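Local coordinates for putative immunoglobulin-blocking virulence protein (Mycoplasma mycoides subsp. capri, PDB 7ADK) that probably binds host immunoglobulins and blocks them, contributing to the virulence of this mycoplasma, at residues G204-S209 against E247-M252; G198-V203 against I313-A318. All coordinates share one frame; numbering follows the deposited sequence.

Interaction 1: G204-S209 against E247-M252; sequences GLFNNS and ERYKKM
Tyr249, on the helix 247-253, reaches with its phenol into a type I beta turn running from Gly204 to Asn207, and its hydroxyl works there as both donor and acceptor. The OH gives its proton to Leu205 O at 2.6 Å; the carbonyl oxygen lies at the edge of the ring, in its plane, and the hydroxyl approaches in the carbonyl plane with a C=O...OH angle of 146°. Asn208 ND2 supplies the second bond, to Tyr249 OH at 3.0 Å, the two side chains meeting tip to tip with amide and ring planes 44° apart. The other hydrogen of the amide goes to Gly204 O, 2.9 Å from ND2. Both acceptors lie within about 5° of the amide plane, which fixes the rotation of the group. Its OD1 caps the following helix by accepting from Phe211 N. Gly204 O also accepts the turn bond from Asn207 N.

Arg248 packs on Leu205: Leu205 CA lies over one face of its guanidinium, and Leu205 CG is 3.7 Å from Arg248 NH2. The polar partners of the guanidinium lie outside the two segments, NE bonding to Ala318 O and NH1 to Val203 O, while NH2 makes a weak bond to Pro315 O. Phe206 and Tyr249 lie alongside, pointing in opposite senses, with CE1 of Phe206 3.9 Å from CE1 of Tyr249.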
# COMPACT_ATOMS: atom_id res chain seq x y z
N GLY A 204 -7.39 -34.59 26.02
CA GLY A 204 -8.68 -34.91 26.67
C GLY A 204 -8.92 -34.11 27.94
O GLY A 204 -8.02 -33.45 28.45
N LEU A 205 -10.13 -34.13 28.49
CA LEU A 205 -10.49 -33.27 29.63
C LEU A 205 -9.64 -33.48 30.89
O LEU A 205 -9.34 -32.50 31.57
CB LEU A 205 -11.98 -33.41 29.97
CG LEU A 205 -12.87 -32.56 29.06
CD1 LEU A 205 -14.31 -33.07 29.07
CD2 LEU A 205 -12.85 -31.11 29.52
N PHE A 206 -9.21 -34.70 31.19
CA PHE A 206 -8.36 -35.01 32.35
C PHE A 206 -7.05 -35.65 31.93
O PHE A 206 -6.42 -36.37 32.70
CB PHE A 206 -9.12 -35.81 33.40
CG PHE A 206 -10.44 -35.20 33.82
CD1 PHE A 206 -10.51 -33.86 34.20
CD2 PHE A 206 -11.61 -35.96 33.75
CE1 PHE A 206 -11.74 -33.26 34.48
CE2 PHE A 206 -12.84 -35.36 34.03
CZ PHE A 206 -12.91 -34.01 34.38
N ASN A 207 -6.62 -35.38 30.69
CA ASN A 207 -5.30 -35.70 30.18
C ASN A 207 -4.91 -34.69 29.09
O ASN A 207 -5.14 -34.93 27.90
CB ASN A 207 -5.27 -37.14 29.69
CG ASN A 207 -3.94 -37.57 29.15
OD1 ASN A 207 -2.94 -37.04 29.42
ND2 ASN A 207 -3.86 -38.51 28.40
N ASN A 208 -4.37 -33.55 29.49
CA ASN A 208 -3.94 -32.48 28.60
C ASN A 208 -2.80 -31.66 29.22
O ASN A 208 -2.57 -31.71 30.41
CB ASN A 208 -5.12 -31.59 28.18
CG ASN A 208 -5.72 -30.77 29.30
OD1 ASN A 208 -5.11 -29.85 29.81
ND2 ASN A 208 -6.93 -31.07 29.69
N SER A 209 -2.10 -30.89 28.41
CA SER A 209 -0.87 -30.20 28.80
C SER A 209 -1.02 -29.27 30.02
O SER A 209 -0.17 -29.31 30.90
CB SER A 209 -0.33 -29.46 27.59
OG SER A 209 0.90 -28.86 27.85
N GLU A 247 -11.78 -22.65 29.66
CA GLU A 247 -13.14 -22.62 29.13
C GLU A 247 -13.81 -24.00 29.13
O GLU A 247 -15.02 -24.09 29.33
CB GLU A 247 -13.12 -22.05 27.71
CG GLU A 247 -13.08 -20.52 27.59
CD GLU A 247 -11.85 -19.79 28.16
OE1 GLU A 247 -10.80 -20.42 28.39
OE2 GLU A 247 -11.94 -18.57 28.38
N ARG A 248 -13.05 -25.08 28.96
CA ARG A 248 -13.56 -26.45 28.88
C ARG A 248 -14.15 -26.97 30.19
O ARG A 248 -14.95 -27.90 30.19
CB ARG A 248 -12.45 -27.39 28.43
CG ARG A 248 -11.80 -27.00 27.10
CD ARG A 248 -10.68 -27.97 26.74
NE ARG A 248 -11.22 -29.31 26.52
CZ ARG A 248 -10.53 -30.39 26.23
NH1 ARG A 248 -9.25 -30.42 26.19
NH2 ARG A 248 -11.18 -31.47 25.96
N TYR A 249 -13.77 -26.37 31.30
CA TYR A 249 -14.32 -26.61 32.64
C TYR A 249 -15.25 -25.49 33.11
O TYR A 249 -16.15 -25.76 33.89
CB TYR A 249 -13.17 -26.80 33.63
CG TYR A 249 -12.02 -27.66 33.15
CD1 TYR A 249 -12.04 -29.05 33.31
CD2 TYR A 249 -10.93 -27.04 32.50
CE1 TYR A 249 -10.99 -29.83 32.79
CE2 TYR A 249 -9.88 -27.82 31.99
CZ TYR A 249 -9.91 -29.21 32.12
OH TYR A 249 -8.91 -29.95 31.59
N LYS A 250 -15.06 -24.25 32.64
CA LYS A 250 -15.59 -23.00 33.24
C LYS A 250 -17.11 -22.99 33.48
O LYS A 250 -17.55 -22.57 34.54
CB LYS A 250 -15.17 -21.80 32.38
CG LYS A 250 -15.35 -20.47 33.08
CD LYS A 250 -15.26 -19.26 32.24
CE LYS A 250 -15.38 -17.93 32.98
NZ LYS A 250 -16.76 -17.62 33.39
N LYS A 251 -17.88 -23.53 32.54
CA LYS A 251 -19.35 -23.68 32.64
C LYS A 251 -19.81 -24.54 33.82
O LYS A 251 -20.88 -24.30 34.36
CB LYS A 251 -19.90 -24.24 31.32
CG LYS A 251 -19.69 -23.28 30.13
CD LYS A 251 -20.34 -23.82 28.85
CE LYS A 251 -20.02 -22.90 27.68
NZ LYS A 251 -20.67 -23.33 26.42
N MET A 252 -19.01 -25.51 34.24
CA MET A 252 -19.14 -26.25 35.51
C MET A 252 -18.45 -25.51 36.68
O MET A 252 -18.99 -25.46 37.78
CB MET A 252 -18.59 -27.67 35.29
CG MET A 252 -18.34 -28.50 36.56
SD MET A 252 -19.70 -28.64 37.72
CE MET A 252 -20.95 -29.42 36.70

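Interaction 2: G198-V203 against I313-A318; sequences GYDEGV and ISPRSA
Asp200 and Arg316 form a salt bridge in which two nitrogens of the guanidinium grip one carboxylate oxygen side-on. Arg316 NE lies 2.9 Å from Asp200 OD1, and Arg316 NH2 lies 3.1 Å from the same atom; OD1 stays almost in the guanidinium plane for both. The carboxylate is turned 58° from that plane. NH2 meets OD1 nearly along its C-O axis, whereas NE comes from above the carboxylate plane. The second oxygen, Asp200 OD2, accepts a bond from Ser314 OG at 2.9 Å, again from above the plane, so each carboxylate oxygen has a donor from 313-318.

Carbon atoms and a ring surround the bridge. Val203 CG2 lies over one face of the Arg316 guanidinium, 3.5 Å above its plane and offset toward the rim. Asp200 CB rests against Pro315 CB at 3.9 Å, and the Tyr199 ring passes obliquely by Arg316 NH2, the ring and guanidinium planes 28° apart. Arg316 CG is anti to the backbone N, and the bend at chi3 (-59°) sets NE against OD1.

Further out, turns position these groups. Ser314 OG, besides donating to Asp200, accepts from Arg316 N in an ST turn. On the opposing segment a type I turn, Gly198 to Glu201, runs into a type II turn, Asp200 to Val203; at Gly202 a CB would press against the carbonyl O of Glu201, which calls for glycine. The contact lies at the surface, joining the loop between helix 182-194 and strand 203-204 to the link between strands 312-313 and 318-320, with backbone bonds from Ser314 to Gly330 and from Ser317 to Asn329 tying that link to strand 326-332.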
# COMPACT_ATOMS: atom_id res chain seq x y z
N GLY A 198 -6.29 -42.18 19.69
CA GLY A 198 -6.13 -41.57 18.38
C GLY A 198 -5.31 -40.28 18.37
O GLY A 198 -4.51 -40.04 19.28
N TYR A 199 -5.52 -39.42 17.38
CA TYR A 199 -4.75 -38.18 17.21
C TYR A 199 -4.91 -37.19 18.39
O TYR A 199 -3.94 -36.54 18.76
CB TYR A 199 -5.14 -37.52 15.88
CG TYR A 199 -4.25 -36.36 15.47
CD1 TYR A 199 -3.01 -36.62 14.86
CD2 TYR A 199 -4.65 -35.04 15.70
CE1 TYR A 199 -2.16 -35.56 14.52
CE2 TYR A 199 -3.81 -33.97 15.35
CZ TYR A 199 -2.56 -34.23 14.77
OH TYR A 199 -1.75 -33.20 14.41
N ASP A 200 -6.10 -37.12 19.00
CA ASP A 200 -6.39 -36.25 20.16
C ASP A 200 -6.02 -36.86 21.53
O ASP A 200 -6.40 -36.34 22.59
CB ASP A 200 -7.83 -35.72 20.07
CG ASP A 200 -8.07 -34.75 18.90
OD1 ASP A 200 -7.16 -33.98 18.53
OD2 ASP A 200 -9.20 -34.73 18.39
N GLU A 201 -5.23 -37.93 21.55
CA GLU A 201 -4.56 -38.39 22.76
C GLU A 201 -3.61 -37.31 23.31
O GLU A 201 -2.78 -36.77 22.58
CB GLU A 201 -3.84 -39.72 22.48
CG GLU A 201 -2.94 -40.23 23.62
CD GLU A 201 -1.46 -39.84 23.47
OE1 GLU A 201 -0.90 -39.97 22.37
OE2 GLU A 201 -0.83 -39.47 24.48
N GLY A 202 -3.75 -36.98 24.59
CA GLY A 202 -2.99 -35.90 25.23
C GLY A 202 -3.62 -34.51 25.14
O GLY A 202 -2.95 -33.52 25.45
N VAL A 203 -4.89 -34.42 24.72
CA VAL A 203 -5.74 -33.21 24.80
C VAL A 203 -7.17 -33.51 25.28
O VAL A 203 -8.08 -32.73 25.00
CB VAL A 203 -5.70 -32.37 23.50
CG1 VAL A 203 -4.37 -31.67 23.29
CG2 VAL A 203 -6.03 -33.15 22.24
N ILE A 313 -17.72 -37.25 19.69
CA ILE A 313 -17.09 -36.07 20.32
C ILE A 313 -15.58 -36.10 20.07
O ILE A 313 -14.94 -37.09 20.40
CB ILE A 313 -17.40 -36.02 21.84
CG1 ILE A 313 -18.90 -35.76 22.11
CG2 ILE A 313 -16.50 -34.99 22.54
CD1 ILE A 313 -19.30 -35.85 23.57
N SER A 314 -15.01 -35.04 19.51
CA SER A 314 -13.55 -34.90 19.46
C SER A 314 -13.03 -34.66 20.88
O SER A 314 -13.49 -33.74 21.55
CB SER A 314 -13.11 -33.75 18.55
OG SER A 314 -11.75 -33.40 18.76
N PRO A 315 -12.05 -35.44 21.37
CA PRO A 315 -11.47 -35.18 22.67
C PRO A 315 -10.84 -33.80 22.82
O PRO A 315 -10.74 -33.32 23.94
CB PRO A 315 -10.45 -36.29 22.90
CG PRO A 315 -10.96 -37.43 22.04
CD PRO A 315 -11.58 -36.72 20.85
N ARG A 316 -10.47 -33.11 21.74
CA ARG A 316 -9.94 -31.74 21.77
C ARG A 316 -11.04 -30.68 21.89
O ARG A 316 -10.81 -29.60 22.42
CB ARG A 316 -9.07 -31.53 20.51
CG ARG A 316 -8.18 -30.28 20.54
CD ARG A 316 -7.36 -30.08 19.26
NE ARG A 316 -6.47 -31.21 18.96
CZ ARG A 316 -5.16 -31.26 19.00
NH1 ARG A 316 -4.41 -30.23 19.21
NH2 ARG A 316 -4.58 -32.38 18.83
N SER A 317 -12.24 -31.00 21.43
CA SER A 317 -13.41 -30.11 21.42
C SER A 317 -14.36 -30.33 22.61
O SER A 317 -15.34 -29.62 22.74
CB SER A 317 -14.19 -30.33 20.13
OG SER A 317 -13.37 -30.12 19.00
N ALA A 318 -14.11 -31.35 23.43
CA ALA A 318 -14.95 -31.72 24.56
C ALA A 318 -14.91 -30.68 25.67
O ALA A 318 -13.83 -30.28 26.10
CB ALA A 318 -14.51 -33.09 25.08

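Overall arrangement
Interactions 1 and 2 lie about 11 Å apart, centre to centre, on the same side of the chain's centre. Along the chain the order is 198-203, 204-209, 247-252, 313-318, so the pairing of interaction 1 falls wholly within the span that interaction 2 closes. The first two segments are continuous: strand 203-204 bridges them and pairs antiparallel with strand 207-208, a two-stranded sheet holding residues of both interactions. Arg248 of interaction 1 reaches the backbone of both segments of interaction 2. One contact is buried and the other lies at the surface. Together they hold the connection after helix 182-194 against both helix 247-253 and the region of strand 318-320.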